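Side-chain contacts in vanadium-dependent haloperoxidase (Zobellia galactanivorans, PDB 4CIT), which probably uses bound vanadate and hydrogen peroxide to oxidise halides, iodide above all, as a bacterial vanadium-dependent iodoperoxidase: residues A[36-41]-A[299-304]; A[61-66]-A[320-325]. One frame throughout, in Å; residues are numbered along the deposited sequence.

Contact 1: A[36-41]-A[299-304]; sequences ITPEEL and AARKTN
A small surface contact, one arginine laid against the first turn of a helix, joins the start of helix 38-55 to the C-terminal end of helix 288-302. P38 and R301 carry most of it: the guanidinium of R301 presents one face to the proline, whose CB stands 3.2 Å above the plane, nearer the rim than the middle. The closest approach is P38 CB to R301 NH2, 3.3 Å, with CG of the same ring touching NH2 as well. Bends at chi2 (-70°) and chi3 (70°) turn the R301 chain so that its guanidinium faces P38. E39 comes at it obliquely, with E39 OE2 3.5 Å from R301 CD and 3.6 Å from NE, the carboxylate and guanidinium planes 53° apart. That long salt bridge is one of charge alone: the oxygen lies well out of the guanidinium plane, and no N-H points at it. The stronger polar partner of R301 is D42, one turn further along, which takes NH1 in a salt bridge, while R301 NH2 donates a hydrogen bond to T310 OG1 of helix 307-335. Behind the arginine, helix 288-302 ends in a Schellman motif, N304 taking positive phi and its N bonding to R301 O at 3.0 Å. This is surface packing between helix ends in an all-helical fold, an arginine with a proline over one face, D42 as its main charged partner and E39 a long, secondary one.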
ATOM      1  N   ILE A  36       9.152  24.699  -2.773  1.00 16.09           N
ATOM      2  CA  ILE A  36       8.729  23.340  -2.968  1.00 16.22           C
ATOM      3  C   ILE A  36       7.703  23.114  -1.873  1.00 17.83           C
ATOM      4  O   ILE A  36       7.915  23.444  -0.731  1.00 20.76           O
ATOM      5  CB  ILE A  36       9.905  22.377  -2.770  1.00 15.93           C
ATOM      6  CG1 ILE A  36      10.976  22.613  -3.788  1.00 15.45           C
ATOM      7  CG2 ILE A  36       9.400  20.921  -2.877  1.00 17.33           C
ATOM      8  CD1 ILE A  36      10.548  22.453  -5.219  1.00 16.24           C
ATOM      9  N   THR A  37       6.562  22.547  -2.214  1.00 18.21           N
ATOM     10  CA  THR A  37       5.551  22.295  -1.188  1.00 18.27           C
ATOM     11  C   THR A  37       5.187  20.781  -1.165  1.00 15.74           C
ATOM     12  O   THR A  37       5.547  20.015  -2.058  1.00 15.69           O
ATOM     13  CB  THR A  37       4.258  23.047  -1.472  1.00 22.14           C
ATOM     14  OG1 THR A  37       3.818  22.642  -2.766  1.00 23.54           O
ATOM     15  CG2 THR A  37       4.490  24.600  -1.309  1.00 26.38           C
ATOM     16  N   PRO A  38       4.473  20.370  -0.117  1.00 15.55           N
ATOM     17  CA  PRO A  38       4.111  18.941  -0.059  1.00 15.33           C
ATOM     18  C   PRO A  38       3.247  18.553  -1.223  1.00 14.97           C
ATOM     19  O   PRO A  38       3.267  17.373  -1.671  1.00 14.92           O
ATOM     20  CB  PRO A  38       3.286  18.825   1.234  1.00 17.07           C
ATOM     21  CG  PRO A  38       3.441  20.132   1.973  1.00 18.55           C
ATOM     22  CD  PRO A  38       4.147  21.122   1.116  1.00 19.38           C
ATOM     23  N   GLU A  39       2.540  19.522  -1.798  1.00 15.95           N
ATOM     24  CA  GLU A  39       1.701  19.162  -2.973  1.00 16.20           C
ATOM     25  C   GLU A  39       2.508  18.677  -4.211  1.00 17.67           C
ATOM     26  O   GLU A  39       1.952  17.974  -5.047  1.00 14.20           O
ATOM     27  CB  GLU A  39       0.705  20.261  -3.280  1.00 22.03           C
ATOM     28  CG  GLU A  39      -0.334  20.459  -2.124  1.00 23.90           C
ATOM     29  CD  GLU A  39       0.032  21.374  -0.936  1.00 27.15           C
ATOM     30  OE1 GLU A  39       1.203  21.842  -0.676  1.00 23.26           O
ATOM     31  OE2 GLU A  39      -0.926  21.663  -0.200  1.00 28.38           O
ATOM     32  N   GLU A  40       3.810  19.029  -4.314  1.00 16.07           N
ATOM     33  CA  GLU A  40       4.593  18.547  -5.375  1.00 17.27           C
ATOM     34  C   GLU A  40       4.983  17.069  -5.156  1.00 15.86           C
ATOM     35  O   GLU A  40       5.105  16.290  -6.105  1.00 15.08           O
ATOM     36  CB  GLU A  40       5.823  19.454  -5.594  1.00 21.44           C
ATOM     37  CG  GLU A  40       5.297  20.694  -6.322  1.00 27.94           C
ATOM     38  CD  GLU A  40       6.102  21.926  -6.155  1.00 36.57           C
ATOM     39  OE1 GLU A  40       6.970  21.943  -5.251  1.00 40.19           O
ATOM     40  OE2 GLU A  40       5.840  22.891  -6.918  1.00 32.72           O
ATOM     41  N   LEU A  41       5.184  16.685  -3.896  1.00 14.62           N
ATOM     42  CA  LEU A  41       5.351  15.276  -3.595  1.00 15.70           C
ATOM     43  C   LEU A  41       4.054  14.533  -3.963  1.00 13.63           C
ATOM     44  O   LEU A  41       4.078  13.437  -4.604  1.00 13.34           O
ATOM     45  CB  LEU A  41       5.694  15.152  -2.140  1.00 19.12           C
ATOM     46  CG  LEU A  41       5.845  13.754  -1.537  1.00 20.69           C
ATOM     47  CD1 LEU A  41       6.906  12.960  -2.220  1.00 23.17           C
ATOM     48  CD2 LEU A  41       6.136  13.857  -0.026  1.00 21.45           C
ATOM     49  N   ALA A 299      -5.021  13.247   5.285  1.00  9.63           N
ATOM     50  CA  ALA A 299      -4.692  13.577   6.664  1.00  9.25           C
ATOM     51  C   ALA A 299      -3.576  14.613   6.708  1.00  9.80           C
ATOM     52  O   ALA A 299      -3.608  15.545   7.495  1.00 10.75           O
ATOM     53  CB  ALA A 299      -4.255  12.346   7.434  1.00  8.83           C
ATOM     54  N   ALA A 300      -2.554  14.423   5.904  1.00  9.87           N
ATOM     55  CA  ALA A 300      -1.501  15.388   5.865  1.00 10.66           C
ATOM     56  C   ALA A 300      -1.956  16.765   5.369  1.00 11.13           C
ATOM     57  O   ALA A 300      -1.498  17.775   5.883  1.00 11.83           O
ATOM     58  CB  ALA A 300      -0.360  14.913   5.015  1.00 10.44           C
ATOM     59  N   ARG A 301      -2.829  16.824   4.349  1.00 11.62           N
ATOM     60  CA  ARG A 301      -3.314  18.101   3.838  1.00 12.61           C
ATOM     61  C   ARG A 301      -4.246  18.755   4.867  1.00 14.84           C
ATOM     62  O   ARG A 301      -4.130  19.989   5.158  1.00 14.23           O
ATOM     63  CB  ARG A 301      -3.988  17.939   2.485  1.00 15.02           C
ATOM     64  CG  ARG A 301      -3.056  17.468   1.381  1.00 18.19           C
ATOM     65  CD  ARG A 301      -1.999  18.514   0.921  1.00 19.35           C
ATOM     66  NE  ARG A 301      -0.994  18.731   1.948  1.00 20.54           N
ATOM     67  CZ  ARG A 301      -0.050  17.810   2.240  1.00 18.57           C
ATOM     68  NH1 ARG A 301       0.094  16.615   1.501  1.00 15.85           N
ATOM     69  NH2 ARG A 301       0.748  18.080   3.232  1.00 18.59           N
ATOM     70  N   LYS A 302      -5.115  17.951   5.503  1.00 13.61           N
ATOM     71  CA  LYS A 302      -6.131  18.440   6.504  1.00 16.72           C
ATOM     72  C   LYS A 302      -5.467  19.071   7.756  1.00 17.04           C
ATOM     73  O   LYS A 302      -6.012  19.991   8.327  1.00 17.10           O
ATOM     74  CB  LYS A 302      -7.084  17.308   6.939  1.00 20.36           C
ATOM     75  CG  LYS A 302      -8.248  17.729   7.829  1.00 31.40           C
ATOM     76  CD  LYS A 302      -9.261  16.578   8.090  1.00 32.24           C
ATOM     77  CE  LYS A 302     -10.338  16.989   9.105  1.00 38.49           C
ATOM     78  NZ  LYS A 302     -10.093  16.485  10.520  1.00 42.60           N
ATOM     79  N   THR A 303      -4.257  18.643   8.064  1.00 13.41           N
ATOM     80  CA  THR A 303      -3.450  19.108   9.171  1.00 15.16           C
ATOM     81  C   THR A 303      -2.444  20.199   8.781  1.00 15.20           C
ATOM     82  O   THR A 303      -1.652  20.612   9.617  1.00 14.51           O
ATOM     83  CB  THR A 303      -2.768  17.942   9.870  1.00 14.80           C
ATOM     84  OG1 THR A 303      -1.958  17.171   8.943  1.00 12.37           O
ATOM     85  CG2 THR A 303      -3.741  17.068  10.590  1.00 15.74           C
ATOM     86  N   ASN A 304      -2.457  20.589   7.516  1.00 15.76           N
ATOM     87  CA  ASN A 304      -1.475  21.549   6.959  1.00 18.64           C
ATOM     88  C   ASN A 304      -0.090  21.133   7.257  1.00 16.93           C
ATOM     89  O   ASN A 304       0.750  21.961   7.624  1.00 17.53           O
ATOM     90  CB  ASN A 304      -1.728  22.951   7.554  1.00 22.43           C
ATOM     91  CG  ASN A 304      -3.096  23.462   7.187  1.00 29.73           C
ATOM     92  OD1 ASN A 304      -3.898  23.860   8.056  1.00 40.75           O
ATOM     93  ND2 ASN A 304      -3.413  23.391   5.906  1.00 28.44           N
TER

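Contact 2: A[61-66]-A[320-325]; sequences VASRIF and AMADAF
Helices 61-66 and 320-325 run nearly antiparallel, their axes 8.5 Å apart at a crossing angle of -156°, and they come closest where the CA atoms of S63 and A322 lie 4.8 Å from each other. Such close backbones are possible because small side chains meet here. S63 points at the other helix and fits between A322 and F325: S63 OG is 3.6 Å from A322 CA, and S63 CB is 3.5 Å from F325 CD2, meeting the ring obliquely. With chi1 at 66°, OG sits between the backbone N and the carbonyl carbon of S63, where it also hydrogen-bonds P60 O in the preceding turn. A water donates to S63 OG (2.9 Å) and to A322 O (2.8 Å), bridging the two helices through a buried polar link. F325 also packs against V371 of helix 367-383, and its side chain lies about 7 Å from a bound vanadate. Without the ring, as with an alanine at F325, a gap would probably open beside S63 and V371 would lose its aromatic neighbour. The whole is a tight antiparallel helix pair in the core of the helical vanadium haloperoxidase fold, close to the vanadate site.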
ATOM      1  N   VAL A  61       2.870  -5.639  -5.573  1.00 11.41           N
ATOM      2  CA  VAL A  61       3.937  -4.950  -6.349  1.00 11.43           C
ATOM      3  C   VAL A  61       3.776  -3.407  -6.220  1.00 11.78           C
ATOM      4  O   VAL A  61       4.774  -2.674  -6.081  1.00 10.99           O
ATOM      5  CB  VAL A  61       3.946  -5.381  -7.838  1.00 13.63           C
ATOM      6  CG1 VAL A  61       4.925  -4.530  -8.620  1.00 14.78           C
ATOM      7  CG2 VAL A  61       4.336  -6.838  -7.922  1.00 14.04           C
ATOM      8  N   ALA A  62       2.523  -2.929  -6.176  1.00 11.67           N
ATOM      9  CA  ALA A  62       2.223  -1.507  -5.979  1.00 13.64           C
ATOM     10  C   ALA A  62       2.832  -0.979  -4.674  1.00 12.87           C
ATOM     11  O   ALA A  62       3.327   0.129  -4.628  1.00 12.40           O
ATOM     12  CB  ALA A  62       0.704  -1.301  -5.993  1.00 13.46           C
ATOM     13  N   SER A  63       2.879  -1.809  -3.612  1.00 12.08           N
ATOM     14  CA  SER A  63       3.384  -1.360  -2.319  1.00 12.44           C
ATOM     15  C   SER A  63       4.881  -1.090  -2.343  1.00 11.21           C
ATOM     16  O   SER A  63       5.415  -0.188  -1.708  1.00 11.25           O
ATOM     17  CB  SER A  63       3.027  -2.327  -1.187  1.00 12.70           C
ATOM     18  OG  SER A  63       3.688  -3.564  -1.359  1.00 12.30           O
ATOM     19  N   ARG A  64       5.556  -1.826  -3.205  1.00 11.36           N
ATOM     20  CA  ARG A  64       7.000  -1.693  -3.359  1.00 11.94           C
ATOM     21  C   ARG A  64       7.299  -0.355  -4.130  1.00 11.62           C
ATOM     22  O   ARG A  64       8.227   0.390  -3.848  1.00 11.05           O
ATOM     23  CB  ARG A  64       7.526  -2.906  -4.111  1.00 13.35           C
ATOM     24  CG  ARG A  64       9.005  -2.882  -4.444  1.00 14.30           C
ATOM     25  CD  ARG A  64       9.507  -4.217  -5.070  1.00 12.77           C
ATOM     26  NE  ARG A  64      10.928  -4.150  -5.342  1.00 13.05           N
ATOM     27  CZ  ARG A  64      11.531  -3.707  -6.409  1.00 13.73           C
ATOM     28  NH1 ARG A  64      10.850  -3.226  -7.453  1.00 15.37           N
ATOM     29  NH2 ARG A  64      12.831  -3.759  -6.434  1.00 15.03           N
ATOM     30  N   ILE A  65       6.482  -0.065  -5.128  1.00 11.14           N
ATOM     31  CA  ILE A  65       6.548   1.193  -5.943  1.00 12.04           C
ATOM     32  C   ILE A  65       6.358   2.455  -5.089  1.00 11.10           C
ATOM     33  O   ILE A  65       7.031   3.435  -5.289  1.00 10.92           O
ATOM     34  CB  ILE A  65       5.525   1.118  -7.079  1.00 13.06           C
ATOM     35  CG1 ILE A  65       5.957  -0.017  -8.046  1.00 15.68           C
ATOM     36  CG2 ILE A  65       5.523   2.439  -7.849  1.00 13.43           C
ATOM     37  CD1 ILE A  65       4.925  -0.346  -9.102  1.00 19.51           C
ATOM     38  N   PHE A  66       5.463   2.427  -4.090  1.00 10.66           N
ATOM     39  CA  PHE A  66       5.269   3.547  -3.179  1.00 10.62           C
ATOM     40  C   PHE A  66       6.407   3.706  -2.181  1.00 10.28           C
ATOM     41  O   PHE A  66       6.798   4.819  -1.916  1.00 10.93           O
ATOM     42  CB  PHE A  66       3.956   3.399  -2.397  1.00 10.83           C
ATOM     43  CG  PHE A  66       2.753   3.669  -3.225  1.00 11.02           C
ATOM     44  CD1 PHE A  66       2.603   4.858  -3.875  1.00 12.17           C
ATOM     45  CD2 PHE A  66       1.730   2.752  -3.268  1.00 11.59           C
ATOM     46  CE1 PHE A  66       1.468   5.103  -4.617  1.00 11.46           C
ATOM     47  CE2 PHE A  66       0.612   2.951  -4.042  1.00 12.24           C
ATOM     48  CZ  PHE A  66       0.481   4.143  -4.727  1.00 11.84           C
ATOM     49  N   ALA A 320       5.477   0.404   6.232  1.00  9.19           N
ATOM     50  CA  ALA A 320       4.613  -0.533   6.900  1.00  9.66           C
ATOM     51  C   ALA A 320       3.751  -1.329   5.901  1.00  8.79           C
ATOM     52  O   ALA A 320       3.610  -2.566   6.111  1.00  8.71           O
ATOM     53  CB  ALA A 320       3.774   0.150   7.947  1.00  9.76           C
ATOM     54  N   MET A 321       3.112  -0.676   4.927  1.00  8.41           N
ATOM     55  CA  MET A 321       2.273  -1.389   4.008  1.00  9.12           C
ATOM     56  C   MET A 321       3.050  -2.414   3.170  1.00  9.12           C
ATOM     57  O   MET A 321       2.486  -3.461   2.799  1.00 10.29           O
ATOM     58  CB  MET A 321       1.503  -0.437   3.131  1.00  9.59           C
ATOM     59  CG  MET A 321       0.392   0.270   3.877  1.00 10.67           C
ATOM     60  SD  MET A 321      -0.685   1.261   2.765  1.00  9.76           S
ATOM     61  CE  MET A 321       0.192   2.711   2.563  1.00 15.57           C
ATOM     62  N   ALA A 322       4.276  -2.077   2.782  1.00  9.23           N
ATOM     63  CA  ALA A 322       5.069  -2.970   1.922  1.00 10.35           C
ATOM     64  C   ALA A 322       5.350  -4.207   2.792  1.00 11.38           C
ATOM     65  O   ALA A 322       5.151  -5.370   2.296  1.00  9.81           O
ATOM     66  CB  ALA A 322       6.345  -2.326   1.485  1.00 11.45           C
ATOM     67  N   ASP A 323       5.684  -4.037   4.085  1.00 10.07           N
ATOM     68  CA  ASP A 323       5.904  -5.210   4.963  1.00 10.34           C
ATOM     69  C   ASP A 323       4.590  -5.996   5.234  1.00  9.46           C
ATOM     70  O   ASP A 323       4.580  -7.234   5.280  1.00  8.60           O
ATOM     71  CB  ASP A 323       6.684  -4.844   6.240  1.00 11.98           C
ATOM     72  CG  ASP A 323       8.245  -4.702   5.964  1.00 15.71           C
ATOM     73  OD1 ASP A 323       8.694  -4.739   4.717  1.00 18.21           O
ATOM     74  OD2 ASP A 323       8.958  -4.596   7.006  1.00 17.52           O
ATOM     75  N   ALA A 324       3.488  -5.279   5.288  1.00  9.35           N
ATOM     76  CA  ALA A 324       2.171  -5.912   5.460  1.00  8.46           C
ATOM     77  C   ALA A 324       1.816  -6.842   4.266  1.00  8.41           C
ATOM     78  O   ALA A 324       1.317  -8.001   4.437  1.00  9.44           O
ATOM     79  CB  ALA A 324       1.123  -4.881   5.677  1.00  9.23           C
ATOM     80  N   PHE A 325       2.118  -6.417   3.036  1.00  8.07           N
ATOM     81  CA  PHE A 325       1.904  -7.260   1.871  1.00  9.01           C
ATOM     82  C   PHE A 325       2.771  -8.513   1.939  1.00  8.76           C
ATOM     83  O   PHE A 325       2.337  -9.563   1.495  1.00  8.66           O
ATOM     84  CB  PHE A 325       2.041  -6.474   0.577  1.00  9.30           C
ATOM     85  CG  PHE A 325       0.794  -5.802   0.140  1.00 10.04           C
ATOM     86  CD1 PHE A 325      -0.216  -6.562  -0.414  1.00 10.10           C
ATOM     87  CD2 PHE A 325       0.657  -4.425   0.231  1.00 10.41           C
ATOM     88  CE1 PHE A 325      -1.374  -5.934  -0.826  1.00 11.64           C
ATOM     89  CE2 PHE A 325      -0.469  -3.792  -0.283  1.00 11.63           C
ATOM     90  CZ  PHE A 325      -1.490  -4.572  -0.780  1.00 11.06           C
TER
HETATM   91  O   HOH W   1       5.706  -5.429  -0.398  1.00 11.15           O

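How the contacts relate
From the N terminus, the chain enters helix 38-55, whose first turn makes one side of contact 1, and then helix 59-80, which supplies the first half of contact 2. Some two hundred residues follow before helix 288-302 returns to close contact 1, and the next helix, 307-335, closes contact 2. The loops therefore cross instead of nesting: two consecutive helices near the start are paired, in the same order, with two consecutive helices later on. Contact 1 lies at the surface and contact 2 in the interior, with centres 21 Å apart. Helix 307-335 serves both, since its T310 also reaches R301. Contact 2 ties helix 59-80 to the PAP2-family region, contact 1 helix 38-55 to helix 288-302.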